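Local coordinates for protein sorting nexin-21 (Mus musculus, PDB 4YMR) that binds membranes rich in phosphatidylinositol 3-phosphate and phosphatidylinositol 4,5-bisphosphate and may act in intracellular trafficking, the piece here being its C-terminal PXB/TPR domain, at residues Leu15-Ser20 / Leu31-Asn36; Pro95-His100 / Ala116-Leu121; Asn36-Gln41 / Leu55-Leu60. All coordinates share one frame; numbering follows the deposited sequence.

Interaction 1 of 3, residues Leu15-Ser20 / Leu31-Asn36; sequences LRRAQS and LALWAN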
loop_
_atom_site.group_PDB
_atom_site.type_symbol
_atom_site.label_atom_id
_atom_site.label_comp_id
_atom_site.label_asym_id
_atom_site.label_seq_id
_atom_site.Cartn_x
_atom_site.Cartn_y
_atom_site.Cartn_z
ATOM N N LEU A 15 9.731 7.599 9.099
ATOM C CA LEU A 15 8.577 6.838 9.575
ATOM C C LEU A 15 8.975 5.830 10.644
ATOM O O LEU A 15 8.271 5.669 11.641
ATOM C CB LEU A 15 7.911 6.096 8.419
ATOM C CG LEU A 15 7.318 6.926 7.290
ATOM C CD1 LEU A 15 6.657 5.994 6.289
ATOM C CD2 LEU A 15 6.324 7.956 7.832
ATOM N N ARG A 16 10.092 5.142 10.405
ATOM C CA ARG A 16 10.700 4.219 11.362
ATOM C C ARG A 16 10.902 4.878 12.726
ATOM O O ARG A 16 10.422 4.377 13.738
ATOM C CB ARG A 16 12.051 3.700 10.831
ATOM C CG ARG A 16 11.974 2.444 9.953
ATOM C CD ARG A 16 13.302 2.156 9.225
ATOM N NE ARG A 16 13.079 1.726 7.842
ATOM C CZ ARG A 16 13.914 1.950 6.829
ATOM N NH1 ARG A 16 15.056 2.597 7.026
ATOM N NH2 ARG A 16 13.601 1.522 5.613
ATOM N N ARG A 17 11.623 5.996 12.744
ATOM C CA ARG A 17 11.860 6.733 13.980
ATOM C C ARG A 17 10.547 7.276 14.571
ATOM O O ARG A 17 10.304 7.127 15.767
ATOM C CB ARG A 17 12.915 7.842 13.793
ATOM C CG ARG A 17 13.232 8.634 15.075
ATOM C CD ARG A 17 14.696 8.513 15.516
ATOM N NE ARG A 17 15.015 9.412 16.632
ATOM C CZ ARG A 17 15.073 9.048 17.914
ATOM N NH1 ARG A 17 14.843 7.790 18.262
ATOM N NH2 ARG A 17 15.366 9.945 18.850
ATOM N N ALA A 18 9.691 7.871 13.739
ATOM C CA ALA A 18 8.402 8.363 14.223
ATOM C C ALA A 18 7.599 7.235 14.870
ATOM O O ALA A 18 6.960 7.434 15.906
ATOM C CB ALA A 18 7.602 9.043 13.100
ATOM N N GLN A 19 7.653 6.046 14.274
ATOM C CA GLN A 19 6.941 4.902 14.832
ATOM C C GLN A 19 7.473 4.472 16.207
ATOM O O GLN A 19 6.691 4.206 17.117
ATOM C CB GLN A 19 6.927 3.714 13.875
ATOM C CG GLN A 19 6.059 2.557 14.378
ATOM C CD GLN A 19 6.433 1.220 13.764
ATOM O OE1 GLN A 19 7.603 0.965 13.446
ATOM N NE2 GLN A 19 5.438 0.353 13.595
ATOM N N SER A 20 8.789 4.428 16.378
ATOM C CA SER A 20 9.337 3.990 17.665
ATOM C C SER A 20 9.031 5.006 18.754
ATOM O O SER A 20 8.606 4.644 19.851
ATOM C CB SER A 20 10.843 3.688 17.586
ATOM O OG SER A 20 11.600 4.831 17.234
ATOM N N LEU A 31 5.462 13.774 16.591
ATOM C CA LEU A 31 4.572 14.548 15.724
ATOM C C LEU A 31 5.293 15.239 14.562
ATOM O O LEU A 31 4.891 15.101 13.407
ATOM C CB LEU A 31 3.764 15.566 16.529
ATOM C CG LEU A 31 2.798 16.455 15.733
ATOM C CD1 LEU A 31 1.645 15.644 15.184
ATOM C CD2 LEU A 31 2.296 17.621 16.588
ATOM N N ALA A 32 6.355 15.973 14.883
ATOM C CA ALA A 32 7.165 16.666 13.890
ATOM C C ALA A 32 7.674 15.717 12.791
ATOM O O ALA A 32 7.629 16.047 11.604
ATOM C CB ALA A 32 8.321 17.399 14.568
ATOM N N LEU A 33 8.139 14.536 13.192
ATOM C CA LEU A 33 8.628 13.530 12.245
ATOM C C LEU A 33 7.539 13.018 11.286
ATOM O O LEU A 33 7.735 13.013 10.068
ATOM C CB LEU A 33 9.283 12.364 12.991
ATOM C CG LEU A 33 10.515 12.755 13.806
ATOM C CD1 LEU A 33 11.191 11.529 14.401
ATOM C CD2 LEU A 33 11.480 13.546 12.934
ATOM N N TRP A 34 6.406 12.578 11.829
ATOM C CA TRP A 34 5.259 12.243 10.993
ATOM C C TRP A 34 4.882 13.399 10.045
ATOM O O TRP A 34 4.497 13.174 8.900
ATOM C CB TRP A 34 4.023 11.908 11.843
ATOM C CG TRP A 34 4.048 10.660 12.713
ATOM C CD1 TRP A 34 3.905 10.617 14.075
ATOM C CD2 TRP A 34 4.182 9.298 12.284
ATOM N NE1 TRP A 34 3.950 9.323 14.519
ATOM C CE2 TRP A 34 4.115 8.482 13.443
ATOM C CE3 TRP A 34 4.342 8.676 11.033
ATOM C CZ2 TRP A 34 4.208 7.090 13.398
ATOM C CZ3 TRP A 34 4.436 7.289 10.987
ATOM C CH2 TRP A 34 4.374 6.513 12.166
ATOM N N ALA A 35 4.975 14.627 10.549
ATOM C CA ALA A 35 4.467 15.813 9.862
ATOM C C ALA A 35 5.306 16.168 8.639
ATOM O O ALA A 35 4.768 16.505 7.590
ATOM C CB ALA A 35 4.407 16.999 10.821
ATOM N N ASN A 36 6.625 16.100 8.787
ATOM C CA ASN A 36 7.537 16.281 7.666
ATOM C C ASN A 36 7.485 15.137 6.645
ATOM O O ASN A 36 7.510 15.385 5.444
ATOM C CB ASN A 36 8.956 16.516 8.179
ATOM C CG ASN A 36 9.072 17.805 8.975
ATOM O OD1 ASN A 36 8.503 18.839 8.600
ATOM N ND2 ASN A 36 9.794 17.748 10.087
#

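Interaction 2 of 3, residues Pro95-His100 / Ala116-Leu121; sequences PFLEAH and AQLQAL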
loop_
_atom_site.group_PDB
_atom_site.type_symbol
_atom_site.label_atom_id
_atom_site.label_comp_id
_atom_site.label_asym_id
_atom_site.label_seq_id
_atom_site.Cartn_x
_atom_site.Cartn_y
_atom_site.Cartn_z
ATOM N N PRO A 95 0.620 -2.091 -14.125
ATOM C CA PRO A 95 1.794 -2.822 -14.621
ATOM C C PRO A 95 1.594 -4.332 -14.698
ATOM O O PRO A 95 2.131 -4.981 -15.607
ATOM C CB PRO A 95 2.871 -2.492 -13.586
ATOM C CG PRO A 95 2.470 -1.203 -13.023
ATOM C CD PRO A 95 0.992 -1.184 -13.027
ATOM N N PHE A 96 0.844 -4.885 -13.751
ATOM C CA PHE A 96 0.499 -6.303 -13.797
ATOM C C PHE A 96 -0.536 -6.669 -14.870
ATOM O O PHE A 96 -0.372 -7.674 -15.569
ATOM C CB PHE A 96 0.123 -6.851 -12.412
ATOM C CG PHE A 96 1.312 -7.257 -11.586
ATOM C CD1 PHE A 96 2.095 -8.353 -11.953
ATOM C CD2 PHE A 96 1.654 -6.549 -10.452
ATOM C CE1 PHE A 96 3.200 -8.720 -11.192
ATOM C CE2 PHE A 96 2.750 -6.904 -9.699
ATOM C CZ PHE A 96 3.526 -7.990 -10.067
ATOM N N LEU A 97 -1.583 -5.860 -15.017
ATOM C CA LEU A 97 -2.520 -6.073 -16.115
ATOM C C LEU A 97 -1.763 -6.136 -17.432
ATOM O O LEU A 97 -1.946 -7.069 -18.203
ATOM C CB LEU A 97 -3.642 -5.021 -16.142
ATOM C CG LEU A 97 -4.688 -5.158 -15.021
ATOM C CD1 LEU A 97 -5.726 -4.057 -15.055
ATOM C CD2 LEU A 97 -5.388 -6.527 -15.032
ATOM N N GLU A 98 -0.881 -5.166 -17.664
ATOM C CA GLU A 98 -0.099 -5.116 -18.899
ATOM C C GLU A 98 0.812 -6.345 -19.055
ATOM O O GLU A 98 0.895 -6.940 -20.132
ATOM C CB GLU A 98 0.704 -3.807 -18.985
ATOM C CG GLU A 98 1.741 -3.756 -20.109
ATOM C CD GLU A 98 1.110 -3.729 -21.493
ATOM O OE1 GLU A 98 0.240 -2.865 -21.738
ATOM O OE2 GLU A 98 1.477 -4.574 -22.344
ATOM N N ALA A 99 1.480 -6.734 -17.978
ATOM C CA ALA A 99 2.362 -7.889 -18.029
ATOM C C ALA A 99 1.550 -9.156 -18.272
ATOM O O ALA A 99 1.999 -10.070 -18.955
ATOM C CB ALA A 99 3.168 -8.002 -16.749
ATOM N N HIS A 100 0.346 -9.193 -17.711
ATOM C CA HIS A 100 -0.575 -10.313 -17.914
ATOM C C HIS A 100 -1.124 -10.404 -19.335
ATOM O O HIS A 100 -1.270 -11.504 -19.868
ATOM C CB HIS A 100 -1.739 -10.249 -16.918
ATOM C CG HIS A 100 -2.521 -11.522 -16.819
ATOM N ND1 HIS A 100 -3.719 -11.710 -17.477
ATOM C CD2 HIS A 100 -2.269 -12.669 -16.145
ATOM C CE1 HIS A 100 -4.173 -12.923 -17.204
ATOM N NE2 HIS A 100 -3.321 -13.525 -16.400
ATOM N N ALA A 116 -9.811 -5.627 -21.079
ATOM C CA ALA A 116 -10.986 -4.820 -20.779
ATOM C C ALA A 116 -10.836 -4.064 -19.473
ATOM O O ALA A 116 -11.388 -2.976 -19.316
ATOM C CB ALA A 116 -12.233 -5.683 -20.743
ATOM N N GLN A 117 -10.074 -4.631 -18.545
ATOM C CA GLN A 117 -9.867 -3.989 -17.252
ATOM C C GLN A 117 -8.851 -2.861 -17.361
ATOM O O GLN A 117 -8.992 -1.834 -16.704
ATOM C CB GLN A 117 -9.428 -5.006 -16.198
ATOM C CG GLN A 117 -9.280 -4.410 -14.797
ATOM C CD GLN A 117 -8.999 -5.459 -13.728
ATOM O OE1 GLN A 117 -9.152 -6.666 -13.961
ATOM N NE2 GLN A 117 -8.587 -5.002 -12.550
ATOM N N LEU A 118 -7.829 -3.063 -18.189
ATOM C CA LEU A 118 -6.838 -2.022 -18.468
ATOM C C LEU A 118 -7.413 -0.894 -19.348
ATOM O O LEU A 118 -6.928 0.225 -19.309
ATOM C CB LEU A 118 -5.566 -2.614 -19.098
ATOM C CG LEU A 118 -4.376 -1.654 -19.270
ATOM C CD1 LEU A 118 -3.878 -1.158 -17.919
ATOM C CD2 LEU A 118 -3.236 -2.277 -20.061
ATOM N N GLN A 119 -8.445 -1.186 -20.133
ATOM C CA GLN A 119 -9.064 -0.156 -20.963
ATOM C C GLN A 119 -10.214 0.544 -20.248
ATOM O O GLN A 119 -10.923 1.350 -20.847
ATOM C CB GLN A 119 -9.570 -0.740 -22.272
ATOM C CG GLN A 119 -8.498 -1.359 -23.114
ATOM C CD GLN A 119 -9.086 -2.206 -24.196
ATOM O OE1 GLN A 119 -10.301 -2.201 -24.398
ATOM N NE2 GLN A 119 -8.239 -2.956 -24.900
ATOM N N ALA A 120 -10.409 0.221 -18.976
ATOM C CA ALA A 120 -11.413 0.893 -18.172
ATOM C C ALA A 120 -10.705 1.812 -17.201
ATOM O O ALA A 120 -11.208 2.887 -16.872
ATOM C CB ALA A 120 -12.270 -0.114 -17.428
ATOM N N LEU A 121 -9.530 1.380 -16.749
ATOM C CA LEU A 121 -8.631 2.228 -15.967
ATOM C C LEU A 121 -8.109 3.381 -16.822
ATOM O O LEU A 121 -7.739 4.439 -16.304
ATOM C CB LEU A 121 -7.444 1.413 -15.449
ATOM C CG LEU A 121 -7.495 0.773 -14.065
ATOM C CD1 LEU A 121 -8.683 -0.153 -13.947
ATOM C CD2 LEU A 121 -6.208 0.016 -13.810
#

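Interaction 3 of 3, residues Asn36-Gln41 / Leu55-Leu60; sequences NAWQLQ and LTLAGL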
loop_
_atom_site.group_PDB
_atom_site.type_symbol
_atom_site.label_atom_id
_atom_site.label_comp_id
_atom_site.label_asym_id
_atom_site.label_seq_id
_atom_site.Cartn_x
_atom_site.Cartn_y
_atom_site.Cartn_z
ATOM N N ASN A 36 6.625 16.100 8.787
ATOM C CA ASN A 36 7.537 16.281 7.666
ATOM C C ASN A 36 7.485 15.137 6.645
ATOM O O ASN A 36 7.510 15.385 5.444
ATOM C CB ASN A 36 8.956 16.516 8.179
ATOM C CG ASN A 36 9.072 17.805 8.975
ATOM O OD1 ASN A 36 8.503 18.839 8.600
ATOM N ND2 ASN A 36 9.794 17.748 10.087
ATOM N N ALA A 37 7.404 13.896 7.124
ATOM C CA ALA A 37 7.184 12.752 6.246
ATOM C C ALA A 37 5.896 12.909 5.435
ATOM O O ALA A 37 5.861 12.575 4.255
ATOM C CB ALA A 37 7.151 11.458 7.044
ATOM N N TRP A 38 4.840 13.408 6.071
ATOM C CA TRP A 38 3.602 13.728 5.361
ATOM C C TRP A 38 3.815 14.748 4.230
ATOM O O TRP A 38 3.383 14.533 3.104
ATOM C CB TRP A 38 2.512 14.224 6.314
ATOM C CG TRP A 38 1.269 14.582 5.571
ATOM C CD1 TRP A 38 0.790 15.838 5.327
ATOM C CD2 TRP A 38 0.381 13.676 4.905
ATOM N NE1 TRP A 38 -0.359 15.766 4.583
ATOM C CE2 TRP A 38 -0.635 14.446 4.307
ATOM C CE3 TRP A 38 0.331 12.280 4.766
ATOM C CZ2 TRP A 38 -1.680 13.879 3.590
ATOM C CZ3 TRP A 38 -0.708 11.716 4.059
ATOM C CH2 TRP A 38 -1.694 12.512 3.474
ATOM N N GLN A 39 4.474 15.856 4.552
ATOM C CA GLN A 39 4.860 16.880 3.575
ATOM C C GLN A 39 5.688 16.332 2.398
ATOM O O GLN A 39 5.395 16.636 1.238
ATOM C CB GLN A 39 5.626 18.013 4.275
ATOM C CG GLN A 39 6.313 19.011 3.339
ATOM C CD GLN A 39 5.338 19.976 2.700
ATOM O OE1 GLN A 39 4.239 20.184 3.209
ATOM N NE2 GLN A 39 5.736 20.574 1.581
ATOM N N LEU A 40 6.727 15.552 2.697
ATOM C CA LEU A 40 7.507 14.866 1.666
ATOM C C LEU A 40 6.601 14.127 0.671
ATOM O O LEU A 40 6.659 14.360 -0.537
ATOM C CB LEU A 40 8.500 13.879 2.302
ATOM C CG LEU A 40 9.713 14.433 3.063
ATOM C CD1 LEU A 40 10.282 13.385 4.010
ATOM C CD2 LEU A 40 10.804 14.931 2.114
ATOM N N GLN A 41 5.755 13.250 1.197
ATOM C CA GLN A 41 4.888 12.410 0.379
ATOM C C GLN A 41 3.877 13.192 -0.456
ATOM O O GLN A 41 3.599 12.821 -1.595
ATOM C CB GLN A 41 4.136 11.402 1.261
ATOM C CG GLN A 41 5.034 10.480 2.074
ATOM C CD GLN A 41 4.236 9.567 3.000
ATOM O OE1 GLN A 41 3.562 8.640 2.549
ATOM N NE2 GLN A 41 4.304 9.836 4.298
ATOM N N LEU A 55 -0.523 5.273 6.983
ATOM C CA LEU A 55 0.276 5.065 8.189
ATOM C C LEU A 55 0.725 6.406 8.785
ATOM O O LEU A 55 0.717 6.602 10.002
ATOM C CB LEU A 55 1.500 4.195 7.905
ATOM C CG LEU A 55 2.262 3.835 9.182
ATOM C CD1 LEU A 55 1.707 2.544 9.755
ATOM C CD2 LEU A 55 3.739 3.710 8.928
ATOM N N THR A 56 1.127 7.318 7.907
ATOM C CA THR A 56 1.507 8.654 8.303
ATOM C C THR A 56 0.366 9.400 8.991
ATOM O O THR A 56 0.548 9.982 10.055
ATOM C CB THR A 56 1.956 9.461 7.088
ATOM O OG1 THR A 56 2.943 8.717 6.371
ATOM C CG2 THR A 56 2.511 10.796 7.522
ATOM N N LEU A 57 -0.805 9.387 8.369
ATOM C CA LEU A 57 -1.989 10.024 8.939
ATOM C C LEU A 57 -2.414 9.366 10.253
ATOM O O LEU A 57 -2.896 10.027 11.182
ATOM C CB LEU A 57 -3.131 9.976 7.936
ATOM C CG LEU A 57 -2.965 10.886 6.728
ATOM C CD1 LEU A 57 -3.968 10.516 5.648
ATOM C CD2 LEU A 57 -3.132 12.322 7.144
ATOM N N ALA A 58 -2.234 8.059 10.339
ATOM C CA ALA A 58 -2.522 7.406 11.607
ATOM C C ALA A 58 -1.553 7.929 12.694
ATOM O O ALA A 58 -1.955 8.144 13.834
ATOM C CB ALA A 58 -2.479 5.871 11.474
ATOM N N GLY A 59 -0.293 8.153 12.320
ATOM C CA GLY A 59 0.706 8.662 13.242
ATOM C C GLY A 59 0.318 10.038 13.735
ATOM O O GLY A 59 0.291 10.302 14.948
ATOM N N LEU A 60 -0.001 10.911 12.783
ATOM C CA LEU A 60 -0.483 12.256 13.086
ATOM C C LEU A 60 -1.738 12.262 13.977
ATOM O O LEU A 60 -1.790 12.970 14.979
ATOM C CB LEU A 60 -0.729 13.031 11.789
ATOM C CG LEU A 60 0.506 13.365 10.943
ATOM C CD1 LEU A 60 0.103 14.053 9.651
ATOM C CD2 LEU A 60 1.481 14.245 11.742
#

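Interaction 1 of 3, residues Leu15-Ser20 / Leu31-Asn36
Helices 12-24 and 27-43 form a helical hairpin in the tetratricopeptide-repeat-like PXB domain, and segments 15-20 and 31-36 are where its two arms press together. Their axes approach to 8.6 Å with an angle of 149° between directions; the small Ala18, whose CB is the central contact atom, lets them come this close. That methyl sits over the centre of the six-membered ring of Trp34, 3.6 Å from the centroid, a CH-pi contact. The indole is brought there by a CG anti to the carbonyl carbon of Trp34, its chi1 at -66°. The Leu15 side chain crosses that of Trp34 at about a right angle, its CD2 3.7 Å from Trp34 CZ3 and oblique to the ring. On the other flank Leu33 CB touches Ala18 CB at 3.7 Å, while Leu33 CD1 rests 3.6 Å from the aliphatic Arg17 CG. The backbone N of Gln19 also comes obliquely to Trp34 CZ2. The one polar atom of the indole, Trp34 NE1, is hydrogen-bonded to Thr22 OG1, and Thr22 OG1 is hydrogen-bonded to Ala18 O as well. Gln19 NE2 turns to Glu141 O and Leu138 O of the second subunit. Cohesion between the two segments is therefore apolar, while the hydrogen bond of the indole N-H to Thr22 probably helps fix the rotation of the ring above the alanine methyl.

Interaction 2 of 3, residues Pro95-His100 / Ala116-Leu121
Glu98 OE2 is the best-held polar side-chain atom here, gripped by one salt bridge, to Arg102 NH1 a turn further along helix 93-106. The other carboxylate oxygen, Glu98 OE1, meets a methyl across the contact, Leu118 CD2, at 3.9 Å. The Glu98 chain, bent at chi2 (68°), crosses Leu118 obliquely. Leu97 carries most of the remaining contact: its CG lies anti to the carbonyl carbon, and its two methyls reach the flank of Gln117. CD1 of Leu97 touches Gln117 CG at 3.6 Å, and CD2 of Leu97 comes 3.9 Å from Gln117 OE1, and the leucine fork crosses the extended glutamine chain at about a right angle. Leu97 CD1 also approaches Leu121 CD2, at 4.3 Å, and Leu97 CB faces Leu118 CD1 at the same distance. An alanine in place of Gln117 would remove CG and the amide and would probably leave the Leu97 methyls less well packed on that side. Pro131, in the loop after helix 112-122, touches both Glu98 and Leu118, and Leu81 of the second subunit packs on Leu97. The helix axes are 9.8 Å apart, with the Leu97, Leu118 and Gln117 side chains between them. With 144° between their directions, helices 93-106 and 112-122 make an antiparallel helical hairpin, the kind of unit from which tetratricopeptide-repeat-like domains are assembled.

Interaction 3 of 3, residues Asn36-Gln41 / Leu55-Leu60
Segments 36-41 and 55-60 run nearly antiparallel, 149° between their directions and 9.8 Å between their axes, with Trp38 and Thr56 closest by CA. A polar and an apolar contact join them. The polar one is a tip-to-tip hydrogen bond: Gln41 NE2 donates to Thr56 OG1 at 2.7 Å, nearly straight at 163°, and the hydroxyl oxygen lies almost in the amide plane. The same NE2 also donates to Ala37 O, one turn back in its own helix, at 3.2 Å. That second bond comes from above the carbonyl plane and shares Ala37 O with the backbone N-H of Gln41. Thus two acceptors grip one amide nitrogen, which should hold the Gln41 carboxamide in a set rotation. Thr56 OG1 is in turn hydrogen-bonded to Arg52 O, so the buried hydroxyl has a partner in its own helix as well.

The apolar half belongs to Trp38, whose CG is anti to the backbone N (chi1 178°). Leu57 CD2 stands over one face of the ring, toward its rim, 3.9 Å from the centroid of the six-membered ring, a CH-pi contact, and Leu57 CG is 3.6 Å from Trp38 CZ3. Thr56 CG2 meets the indole edge and lies 3.6 Å from Trp38 CB, while Leu60 CD1 comes to that same CB at 4.1 Å. Lys79 of helix 70-85 touches both Trp38 and Leu57, and Phe96 of the second subunit packs on Leu57. Antiparallel packing of successive helices is characteristic of tetratricopeptide-repeat folds, and here it joins helix 27-43 to helix 52-66.

Overall arrangement
Interactions 1 and 3 adjoin, their centres about 7 Å apart: helix 27-43 is common to both, Asn36 belongs to both, and Trp34 packs against Gly59 and Leu60. They bind helices 12-24, 27-43 and 52-66 into one continuous N-terminal bundle. Interaction 2 follows later in the chain, joining helices 93-106 and 112-122 on the opposite side of the chain's centre. Its centre lies about 36 Å from that of interaction 1 and 30 Å from that of interaction 3, and it touches neither. Each contact reaches the second subunit, consistent with the domain-swapped pair of chains in this crystal.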